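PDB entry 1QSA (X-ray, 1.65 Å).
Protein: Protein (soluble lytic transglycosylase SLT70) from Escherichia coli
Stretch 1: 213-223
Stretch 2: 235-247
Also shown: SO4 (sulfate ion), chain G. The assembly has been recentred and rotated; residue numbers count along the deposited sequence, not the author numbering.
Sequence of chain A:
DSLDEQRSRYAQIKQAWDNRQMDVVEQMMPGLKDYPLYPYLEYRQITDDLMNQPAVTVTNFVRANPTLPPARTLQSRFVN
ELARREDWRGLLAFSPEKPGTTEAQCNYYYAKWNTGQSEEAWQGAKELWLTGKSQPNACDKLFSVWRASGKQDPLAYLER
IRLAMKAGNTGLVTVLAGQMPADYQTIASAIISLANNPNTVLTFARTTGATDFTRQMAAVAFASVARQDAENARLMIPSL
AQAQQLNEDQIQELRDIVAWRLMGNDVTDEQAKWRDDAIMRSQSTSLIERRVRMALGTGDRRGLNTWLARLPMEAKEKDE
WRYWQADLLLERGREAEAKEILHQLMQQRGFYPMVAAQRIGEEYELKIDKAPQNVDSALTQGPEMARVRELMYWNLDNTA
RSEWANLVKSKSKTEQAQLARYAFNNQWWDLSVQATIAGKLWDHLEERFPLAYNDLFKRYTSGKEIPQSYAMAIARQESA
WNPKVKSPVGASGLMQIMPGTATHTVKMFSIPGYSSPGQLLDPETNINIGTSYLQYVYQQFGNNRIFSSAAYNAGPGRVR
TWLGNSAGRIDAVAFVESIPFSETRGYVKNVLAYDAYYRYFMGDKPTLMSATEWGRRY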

# COMPACT_ATOMS: atom_id res chain seq x y z
N PHE A 213 14.64 -25.72 -12.06
CA PHE A 213 13.37 -25.22 -12.58
C PHE A 213 12.16 -26.00 -12.06
O PHE A 213 11.24 -25.41 -11.48
CB PHE A 213 13.37 -25.24 -14.12
CG PHE A 213 12.05 -24.83 -14.73
CD1 PHE A 213 11.67 -23.48 -14.75
CD2 PHE A 213 11.17 -25.78 -15.24
CE1 PHE A 213 10.43 -23.10 -15.28
CE2 PHE A 213 9.93 -25.41 -15.78
CZ PHE A 213 9.56 -24.06 -15.80
N THR A 214 12.15 -27.32 -12.26
CA THR A 214 11.00 -28.12 -11.83
C THR A 214 10.83 -28.16 -10.32
O THR A 214 9.70 -28.28 -9.83
CB THR A 214 11.02 -29.54 -12.42
OG1 THR A 214 12.24 -30.19 -12.05
CG2 THR A 214 10.90 -29.49 -13.94
N ARG A 215 11.93 -27.99 -9.58
CA ARG A 215 11.85 -27.99 -8.12
C ARG A 215 11.18 -26.69 -7.66
O ARG A 215 10.30 -26.71 -6.81
CB ARG A 215 13.24 -28.13 -7.49
CG ARG A 215 13.79 -29.55 -7.61
CD ARG A 215 15.23 -29.63 -7.16
NE ARG A 215 15.78 -30.96 -7.42
CZ ARG A 215 16.91 -31.20 -8.08
NH1 ARG A 215 17.63 -30.20 -8.57
NH2 ARG A 215 17.31 -32.46 -8.26
N GLN A 216 11.56 -25.57 -8.28
CA GLN A 216 10.96 -24.29 -7.92
C GLN A 216 9.49 -24.23 -8.31
O GLN A 216 8.66 -23.68 -7.57
CB GLN A 216 11.73 -23.14 -8.55
CG GLN A 216 13.10 -22.93 -7.95
CD GLN A 216 13.65 -21.59 -8.32
OE1 GLN A 216 13.00 -20.57 -8.10
NE2 GLN A 216 14.81 -21.58 -8.95
N MET A 217 9.16 -24.78 -9.48
CA MET A 217 7.78 -24.81 -9.95
C MET A 217 6.93 -25.64 -8.98
O MET A 217 5.85 -25.23 -8.56
CB MET A 217 7.71 -25.41 -11.35
CG MET A 217 8.31 -24.52 -12.46
SD MET A 217 7.35 -23.01 -12.76
CE MET A 217 5.97 -23.67 -13.68
N ALA A 218 7.45 -26.80 -8.59
CA ALA A 218 6.72 -27.68 -7.67
C ALA A 218 6.56 -27.04 -6.28
O ALA A 218 5.53 -27.23 -5.64
CB ALA A 218 7.42 -29.05 -7.56
N ALA A 219 7.56 -26.29 -5.83
CA ALA A 219 7.47 -25.66 -4.51
C ALA A 219 6.36 -24.61 -4.46
O ALA A 219 5.70 -24.44 -3.44
CB ALA A 219 8.81 -25.07 -4.10
N VAL A 220 6.14 -23.91 -5.57
CA VAL A 220 5.06 -22.92 -5.60
C VAL A 220 3.71 -23.65 -5.56
O VAL A 220 2.82 -23.30 -4.78
CB VAL A 220 5.14 -22.00 -6.86
CG1 VAL A 220 3.96 -21.02 -6.87
CG2 VAL A 220 6.46 -21.22 -6.88
N ALA A 221 3.56 -24.68 -6.39
CA ALA A 221 2.32 -25.44 -6.42
C ALA A 221 2.05 -26.08 -5.05
O ALA A 221 0.92 -26.12 -4.58
CB ALA A 221 2.38 -26.52 -7.49
N PHE A 222 3.12 -26.53 -4.40
CA PHE A 222 3.02 -27.17 -3.09
C PHE A 222 2.42 -26.18 -2.08
O PHE A 222 1.58 -26.55 -1.26
CB PHE A 222 4.39 -27.65 -2.63
CG PHE A 222 4.40 -28.28 -1.25
CD1 PHE A 222 4.02 -29.61 -1.07
CD2 PHE A 222 4.80 -27.54 -0.15
CE1 PHE A 222 4.06 -30.19 0.21
CE2 PHE A 222 4.83 -28.10 1.13
CZ PHE A 222 4.47 -29.43 1.30
N ALA A 223 2.86 -24.92 -2.14
CA ALA A 223 2.33 -23.88 -1.27
C ALA A 223 0.82 -23.69 -1.52
O ALA A 223 0.05 -23.50 -0.58
CB ALA A 223 3.09 -22.58 -1.48
S SO4 G . 15.05 -37.49 -12.43
O1 SO4 G . 13.98 -38.11 -13.23
O2 SO4 G . 15.99 -36.78 -13.31
O3 SO4 G . 14.45 -36.53 -11.48
O4 SO4 G . 15.77 -38.53 -11.67
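Stretch 2, residues 235-247: LMIPSLAQAQQLN

The helix that enters stretch 2 from earlier in the chain continues through Ala243 and runs nearly antiparallel to the helix of stretch 1. The axes make an angle of 166° and approach to 11.8 Å. The helix is kinked near Pro238, where the backbone N of Pro238 and of Ser239 lack a bond to the preceding turn. Gln244 leaves helical phi/psi, and Gln245 follows with positive phi (48°/47°). The register pairs Phe222 with Met236, Ala218 with Leu240 and Arg215 with Gln244.

Apolar contacts gather around Phe222. Phe222 CZ lies 3.6 Å from Ile237 CG1, and Phe222 CD1 lies 3.7 Å from Leu240 CD2. Met236 SD meets the ring at its edge, 4.1 Å from Phe222 CD1. Ala218 is small, and its CB is 4.5 Å from Leu240 CD1. Beyond the helix, Leu246 CD2 packs 3.7 Å from Arg215 CG.

Polar contacts hold the other end. Arg215 NE and NH2 both donate to the backbone oxygen Gln244 O, at 2.9 and 3.1 Å. Arg215 NH2 also makes a weak hydrogen bond to Gln245 OE1 (3.3 Å). Gln244 NE2 donates to Thr214 O at 3.1 Å.

One water donates to both Arg215 O (2.8 Å) and Gln244 OE1 (2.9 Å). Gln245 NE2 binds sulfate O3 at 3.0 Å.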

# COMPACT_ATOMS: atom_id res chain seq x y z
N LEU A 235 1.61 -34.47 4.64
CA LEU A 235 1.81 -35.89 4.34
C LEU A 235 2.54 -36.16 3.03
O LEU A 235 3.12 -37.23 2.84
CB LEU A 235 0.46 -36.60 4.32
CG LEU A 235 -0.25 -36.69 5.68
CD1 LEU A 235 -1.62 -37.31 5.49
CD2 LEU A 235 0.59 -37.50 6.66
N MET A 236 2.53 -35.18 2.13
CA MET A 236 3.18 -35.30 0.83
C MET A 236 4.69 -35.04 0.82
O MET A 236 5.38 -35.44 -0.12
CB MET A 236 2.52 -34.34 -0.15
CG MET A 236 3.01 -34.46 -1.58
SD MET A 236 2.43 -33.10 -2.61
CE MET A 236 0.67 -33.25 -2.44
N ILE A 237 5.21 -34.37 1.85
CA ILE A 237 6.62 -34.03 1.87
C ILE A 237 7.60 -35.17 1.56
O ILE A 237 8.49 -35.00 0.73
CB ILE A 237 7.02 -33.25 3.14
CG1 ILE A 237 6.31 -31.90 3.17
CG2 ILE A 237 8.53 -33.04 3.19
CD1 ILE A 237 6.63 -31.03 4.39
N PRO A 238 7.45 -36.34 2.22
CA PRO A 238 8.41 -37.41 1.91
C PRO A 238 8.40 -37.81 0.43
O PRO A 238 9.47 -37.94 -0.18
CB PRO A 238 7.96 -38.55 2.82
CG PRO A 238 7.42 -37.84 4.02
CD PRO A 238 6.63 -36.68 3.40
N SER A 239 7.21 -37.99 -0.14
CA SER A 239 7.09 -38.38 -1.55
C SER A 239 7.66 -37.32 -2.49
O SER A 239 8.30 -37.66 -3.49
CB SER A 239 5.63 -38.64 -1.91
OG SER A 239 5.16 -39.82 -1.29
N LEU A 240 7.41 -36.05 -2.19
CA LEU A 240 7.91 -34.96 -3.02
C LEU A 240 9.43 -34.85 -2.93
O LEU A 240 10.12 -34.70 -3.94
CB LEU A 240 7.25 -33.63 -2.63
CG LEU A 240 7.54 -32.41 -3.51
CD1 LEU A 240 7.26 -32.72 -4.98
CD2 LEU A 240 6.67 -31.25 -3.03
N ALA A 241 9.96 -34.97 -1.72
CA ALA A 241 11.40 -34.89 -1.50
C ALA A 241 12.11 -36.02 -2.24
O ALA A 241 13.17 -35.81 -2.84
CB ALA A 241 11.73 -34.95 -0.00
N GLN A 242 11.50 -37.20 -2.25
CA GLN A 242 12.08 -38.36 -2.93
C GLN A 242 11.98 -38.24 -4.46
O GLN A 242 12.92 -38.56 -5.17
CB GLN A 242 11.40 -39.65 -2.45
CG GLN A 242 11.98 -40.93 -3.04
CD GLN A 242 11.04 -41.58 -4.03
OE1 GLN A 242 10.97 -41.17 -5.19
NE2 GLN A 242 10.30 -42.58 -3.57
N ALA A 243 10.84 -37.75 -4.95
CA ALA A 243 10.63 -37.58 -6.39
C ALA A 243 11.59 -36.59 -7.05
O ALA A 243 11.95 -36.75 -8.22
CB ALA A 243 9.19 -37.17 -6.67
N GLN A 244 12.01 -35.57 -6.30
CA GLN A 244 12.93 -34.56 -6.84
C GLN A 244 14.30 -34.52 -6.19
O GLN A 244 15.07 -33.59 -6.44
CB GLN A 244 12.28 -33.17 -6.79
CG GLN A 244 11.02 -33.09 -7.61
CD GLN A 244 10.49 -31.67 -7.70
OE1 GLN A 244 10.36 -30.98 -6.68
NE2 GLN A 244 10.16 -31.23 -8.91
N GLN A 245 14.61 -35.54 -5.38
CA GLN A 245 15.90 -35.65 -4.68
C GLN A 245 16.25 -34.33 -4.01
O GLN A 245 17.38 -33.85 -4.11
CB GLN A 245 17.02 -36.05 -5.66
CG GLN A 245 16.64 -37.14 -6.68
CD GLN A 245 16.29 -36.57 -8.06
OE1 GLN A 245 16.98 -35.69 -8.58
NE2 GLN A 245 15.21 -37.07 -8.66
N LEU A 246 15.29 -33.74 -3.30
CA LEU A 246 15.51 -32.46 -2.64
C LEU A 246 16.57 -32.47 -1.55
O LEU A 246 16.71 -33.44 -0.80
CB LEU A 246 14.19 -31.94 -2.07
CG LEU A 246 13.03 -31.76 -3.05
CD1 LEU A 246 11.83 -31.22 -2.29
CD2 LEU A 246 13.40 -30.83 -4.19
N ASN A 247 17.35 -31.39 -1.49
CA ASN A 247 18.39 -31.26 -0.48
C ASN A 247 17.75 -30.78 0.82
O ASN A 247 16.54 -30.53 0.87
CB ASN A 247 19.52 -30.33 -0.95
CG ASN A 247 19.07 -28.90 -1.21
OD1 ASN A 247 18.24 -28.36 -0.49
ND2 ASN A 247 19.65 -28.28 -2.23
O HOH W 1 10.67 -33.12 -11.06
O HOH W 2 10.23 -28.77 -4.88